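Local coordinates for protein membrane attack complex assembly inhibitor BGA71 (Borreliella bavariensis, PDB 6FMH) that inhibits assembly of the complement membrane attack complex, as an outer surface protein of a Lyme disease agent, at the interface of chains A and B. Coordinates in Å, arbitrary orientation; residue numbers count along the deposited sequence, not the author numbering. Chains: chain A/B, membrane attack complex assembly inhibitor BGA71.

Contact 1: the interface of chains A and B. Residues chain A 106, 109-110, 113; chain B 120, 123-124.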
loop_
_atom_site.group_PDB
_atom_site.type_symbol
_atom_site.label_atom_id
_atom_site.label_comp_id
_atom_site.label_asym_id
_atom_site.label_seq_id
_atom_site.Cartn_x
_atom_site.Cartn_y
_atom_site.Cartn_z
ATOM N N SER A 106 -9.270 3.526 12.655
ATOM C CA SER A 106 -10.202 4.048 11.658
ATOM C C SER A 106 -9.655 5.321 11.075
ATOM O O SER A 106 -9.816 5.610 9.907
ATOM C CB SER A 106 -11.569 4.294 12.321
ATOM O OG SER A 106 -12.123 3.031 12.776
ATOM N N TYR A 109 -7.279 4.050 8.633
ATOM C CA TYR A 109 -7.808 3.401 7.453
ATOM C C TYR A 109 -8.383 4.356 6.453
ATOM O O TYR A 109 -8.302 4.139 5.263
ATOM C CB TYR A 109 -8.830 2.293 7.775
ATOM C CG TYR A 109 -9.563 1.760 6.525
ATOM C CD1 TYR A 109 -8.938 0.885 5.657
ATOM C CD2 TYR A 109 -10.844 2.185 6.193
ATOM C CE1 TYR A 109 -9.564 0.447 4.526
ATOM C CE2 TYR A 109 -11.460 1.738 5.067
ATOM C CZ TYR A 109 -10.807 0.872 4.238
ATOM O OH TYR A 109 -11.369 0.395 3.112
ATOM N N ASP A 110 -9.011 5.386 6.934
ATOM C CA ASP A 110 -9.575 6.344 6.062
ATOM C C ASP A 110 -8.548 6.894 5.138
ATOM O O ASP A 110 -8.771 7.015 3.988
ATOM C CB ASP A 110 -10.207 7.444 6.873
ATOM C CG ASP A 110 -11.567 7.117 7.317
ATOM O OD1 ASP A 110 -12.028 6.026 7.150
ATOM O OD2 ASP A 110 -12.205 7.958 7.837
ATOM N N ARG A 113 -7.557 4.083 2.690
ATOM C CA ARG A 113 -8.674 3.885 1.770
ATOM C C ARG A 113 -8.714 4.805 0.565
ATOM O O ARG A 113 -8.985 4.385 -0.517
ATOM C CB ARG A 113 -9.989 4.014 2.526
ATOM C CG ARG A 113 -11.145 3.257 1.926
ATOM C CD ARG A 113 -12.488 3.904 2.077
ATOM N NE ARG A 113 -13.414 3.316 1.135
ATOM C CZ ARG A 113 -14.455 2.572 1.447
ATOM N NH1 ARG A 113 -14.749 2.323 2.693
ATOM N NH2 ARG A 113 -15.206 2.084 0.503
ATOM N N GLU B 120 -8.946 -3.869 4.369
ATOM C CA GLU B 120 -10.166 -3.220 4.709
ATOM C C GLU B 120 -11.108 -4.069 5.474
ATOM O O GLU B 120 -11.821 -3.592 6.269
ATOM C CB GLU B 120 -10.847 -2.837 3.454
ATOM C CG GLU B 120 -12.088 -2.053 3.711
ATOM C CD GLU B 120 -12.907 -1.873 2.495
ATOM O OE1 GLU B 120 -13.046 -2.808 1.750
ATOM O OE2 GLU B 120 -13.416 -0.791 2.293
ATOM N N ILE B 123 -9.757 -4.611 9.187
ATOM C CA ILE B 123 -9.862 -3.503 10.154
ATOM C C ILE B 123 -11.278 -3.022 10.350
ATOM O O ILE B 123 -11.807 -3.092 11.449
ATOM C CB ILE B 123 -9.021 -2.240 9.740
ATOM C CG1 ILE B 123 -8.490 -2.421 8.344
ATOM C CG2 ILE B 123 -7.821 -1.999 10.647
ATOM C CD1 ILE B 123 -7.899 -1.191 7.742
ATOM N N LYS B 124 -11.860 -2.456 9.298
ATOM C CA LYS B 124 -13.146 -1.741 9.423
ATOM C C LYS B 124 -14.342 -2.652 9.708
ATOM O O LYS B 124 -15.345 -2.190 10.291
ATOM C CB LYS B 124 -13.456 -0.905 8.180
ATOM C CG LYS B 124 -13.130 0.598 8.262
ATOM C CD LYS B 124 -14.397 1.439 8.416
ATOM C CE LYS B 124 -14.224 2.852 8.923
ATOM N NZ LYS B 124 -12.935 3.576 8.695
#
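The phenol end of A:Tyr109 lies obliquely against the outer part of B:Glu120, where helix 90-123 of chain A packs on helix 90-124 of chain B. Ring and carboxylate planes are 38° apart. The interface is two-fold symmetric and may reflect a dimer. The phenol OH of A:Tyr109 donates a hydrogen bond to carboxylate oxygen OE2 of B:Glu120 at 2.5 Å. It arrives from above the carboxylate plane, 39° out of it. The glutamate chain is extended, with CG anti to the backbone N (chi1 -175°), and this carries its carboxylate out to the phenol. NZ of B:Lys124 donates to OD1 of A:Asp110 at 3.0 Å, and this pair is also a salt bridge. The lysine is poorly ordered, so its contacts are less certain. In another salt bridge, NH1 of A:Arg113 lies 3.4 Å from OE2 of B:Glu120, so the same oxygen faces both the phenol and the guanidinium. OE2 lies over a guanidinium face, toward its rim, and the two planes are steeply inclined. In the apolar packing, CB of A:Arg113 sits over one face of the tyrosine ring, toward its rim, 3.6 Å above the plane. The chain B groups lie on the other side, at or beyond the rim. B:Ile123 points its CD1 methyl at the CD1 edge of the ring, but the modelled distance is too short to interpret. CG of the poorly ordered B:Lys124 is modelled, with the same doubt, 3.5 Å from CD2 of A:Tyr109.

Contact 2: the interface of chains A and B. Residues chain A 14, 122-123; chain B 54, 56-57.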
loop_
_atom_site.group_PDB
_atom_site.type_symbol
_atom_site.label_atom_id
_atom_site.label_comp_id
_atom_site.label_asym_id
_atom_site.label_seq_id
_atom_site.Cartn_x
_atom_site.Cartn_y
_atom_site.Cartn_z
ATOM N N GLU A 14 -1.875 12.395 -9.195
ATOM C CA GLU A 14 -0.507 11.878 -9.263
ATOM C C GLU A 14 0.413 12.494 -8.200
ATOM O O GLU A 14 1.141 11.752 -7.518
ATOM C CB GLU A 14 0.042 12.013 -10.662
ATOM C CG GLU A 14 -0.584 11.013 -11.641
ATOM C CD GLU A 14 -0.175 11.211 -13.104
ATOM O OE1 GLU A 14 0.074 12.363 -13.526
ATOM O OE2 GLU A 14 -0.129 10.198 -13.831
ATOM N N ILE A 122 -5.698 6.844 -10.964
ATOM C CA ILE A 122 -4.493 7.048 -11.735
ATOM C C ILE A 122 -4.278 5.927 -12.780
ATOM O O ILE A 122 -4.129 6.202 -13.982
ATOM C CB ILE A 122 -3.290 7.095 -10.819
ATOM C CG1 ILE A 122 -3.312 8.374 -9.995
ATOM C CG2 ILE A 122 -1.996 7.074 -11.608
ATOM C CD1 ILE A 122 -2.194 8.442 -8.971
ATOM N N ILE A 123 -4.390 4.679 -12.333
ATOM C CA ILE A 123 -4.052 3.510 -13.141
ATOM C C ILE A 123 -5.159 3.014 -14.063
ATOM O O ILE A 123 -5.021 2.999 -15.260
ATOM C CB ILE A 123 -3.591 2.320 -12.269
ATOM C CG1 ILE A 123 -2.313 2.664 -11.535
ATOM C CG2 ILE A 123 -3.311 1.094 -13.127
ATOM C CD1 ILE A 123 -1.910 1.652 -10.497
ATOM N N SER B 54 4.211 8.034 -13.531
ATOM C CA SER B 54 4.581 8.523 -12.258
ATOM C C SER B 54 5.478 7.490 -11.680
ATOM O O SER B 54 5.533 6.426 -12.189
ATOM C CB SER B 54 3.355 8.742 -11.432
ATOM O OG SER B 54 2.743 7.571 -11.111
ATOM N N TYR B 56 5.272 5.888 -8.940
ATOM C CA TYR B 56 4.450 4.827 -8.421
ATOM C C TYR B 56 4.046 3.873 -9.490
ATOM O O TYR B 56 4.182 2.707 -9.366
ATOM C CB TYR B 56 3.189 5.367 -7.749
ATOM C CG TYR B 56 2.247 4.259 -7.323
ATOM C CD1 TYR B 56 2.623 3.357 -6.382
ATOM C CD2 TYR B 56 1.070 4.064 -7.963
ATOM C CE1 TYR B 56 1.829 2.337 -6.066
ATOM C CE2 TYR B 56 0.284 3.025 -7.654
ATOM C CZ TYR B 56 0.670 2.181 -6.694
ATOM O OH TYR B 56 -0.123 1.146 -6.366
ATOM N N GLU B 57 3.465 4.393 -10.541
ATOM C CA GLU B 57 3.110 3.608 -11.679
ATOM C C GLU B 57 4.320 2.809 -12.116
ATOM O O GLU B 57 4.220 1.647 -12.330
ATOM C CB GLU B 57 2.615 4.493 -12.797
ATOM C CG GLU B 57 1.336 5.216 -12.511
ATOM C CD GLU B 57 0.710 5.803 -13.737
ATOM O OE1 GLU B 57 0.978 6.926 -14.119
ATOM O OE2 GLU B 57 -0.084 5.133 -14.338
#
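The ring of B:Tyr56 is met by the methyl tip of A:Ile123 at its CE2 corner, outside the ring outline and not over a face. The other flat group is the carboxylate of B:Glu57, part of a helix capping box in this member of the Borrelia BbCRASP-1 family. CD1 of A:Ile123 lies 3.8 Å from CE2 of B:Tyr56, and the two side chains cross at about a right angle. CG of the tyrosine is anti to the backbone N (chi1 174°), which swings the ring toward chain A. CG2 of A:Ile122 sits over one face of the B:Glu57 carboxylate, 3.7 Å from the carboxyl carbon CD. That methyl is also 3.9 Å from each of the glutamate oxygens, OE1 and OE2, so it is centred on the group. The carboxylate of A:Glu14 comes in beyond OE1, obliquely, its plane turned 52° from that of B:Glu57.

In the capping box, B:Ser54 precedes helix 55-68 and acts as its N-cap. Its OG accepts a weak hydrogen bond from the backbone N of B:Glu57 at 3.3 Å. In return OE1 of B:Glu57 accepts a weak bond from the backbone N of B:Ser54 at 3.5 Å. This reciprocal pair would help to hold the glutamate carboxylate in place beneath the A:Ile122 methyl.

No hydrogen bond or salt bridge crosses this patch. The polar groups that face each other are two carboxylates, which would repel if both are ionised: OE2 of A:Glu14 is 3.5 Å from OE1 of B:Glu57. The pairing could raise the proton affinity of one acid. Both residues lie in the first turn of a helix, 12-36 in chain A and 55-68 in chain B. The helix N-termini may therefore offset part of any negative charge. B:Ser54 lies beside this acidic pair, with its CB 4.5 Å from OE2 of A:Glu14.

The C-alpha centres of contact 1 and contact 2 are about 22 Å apart. Both use helix 90-123 of chain A. Contact 1 takes its middle, and contact 2 takes its C-terminal end with the start of helix 12-36. The partner elements differ: the end of the equivalent long helix of chain B in contact 1, and the start of helix 55-68 in contact 2. Residue 123 serves both, from chain B in contact 1 and from chain A in contact 2. Two-fold symmetry repeats each patch with the chains exchanged. The long helices contribute to both patches, consistent with a dimer, though the structure alone does not prove one.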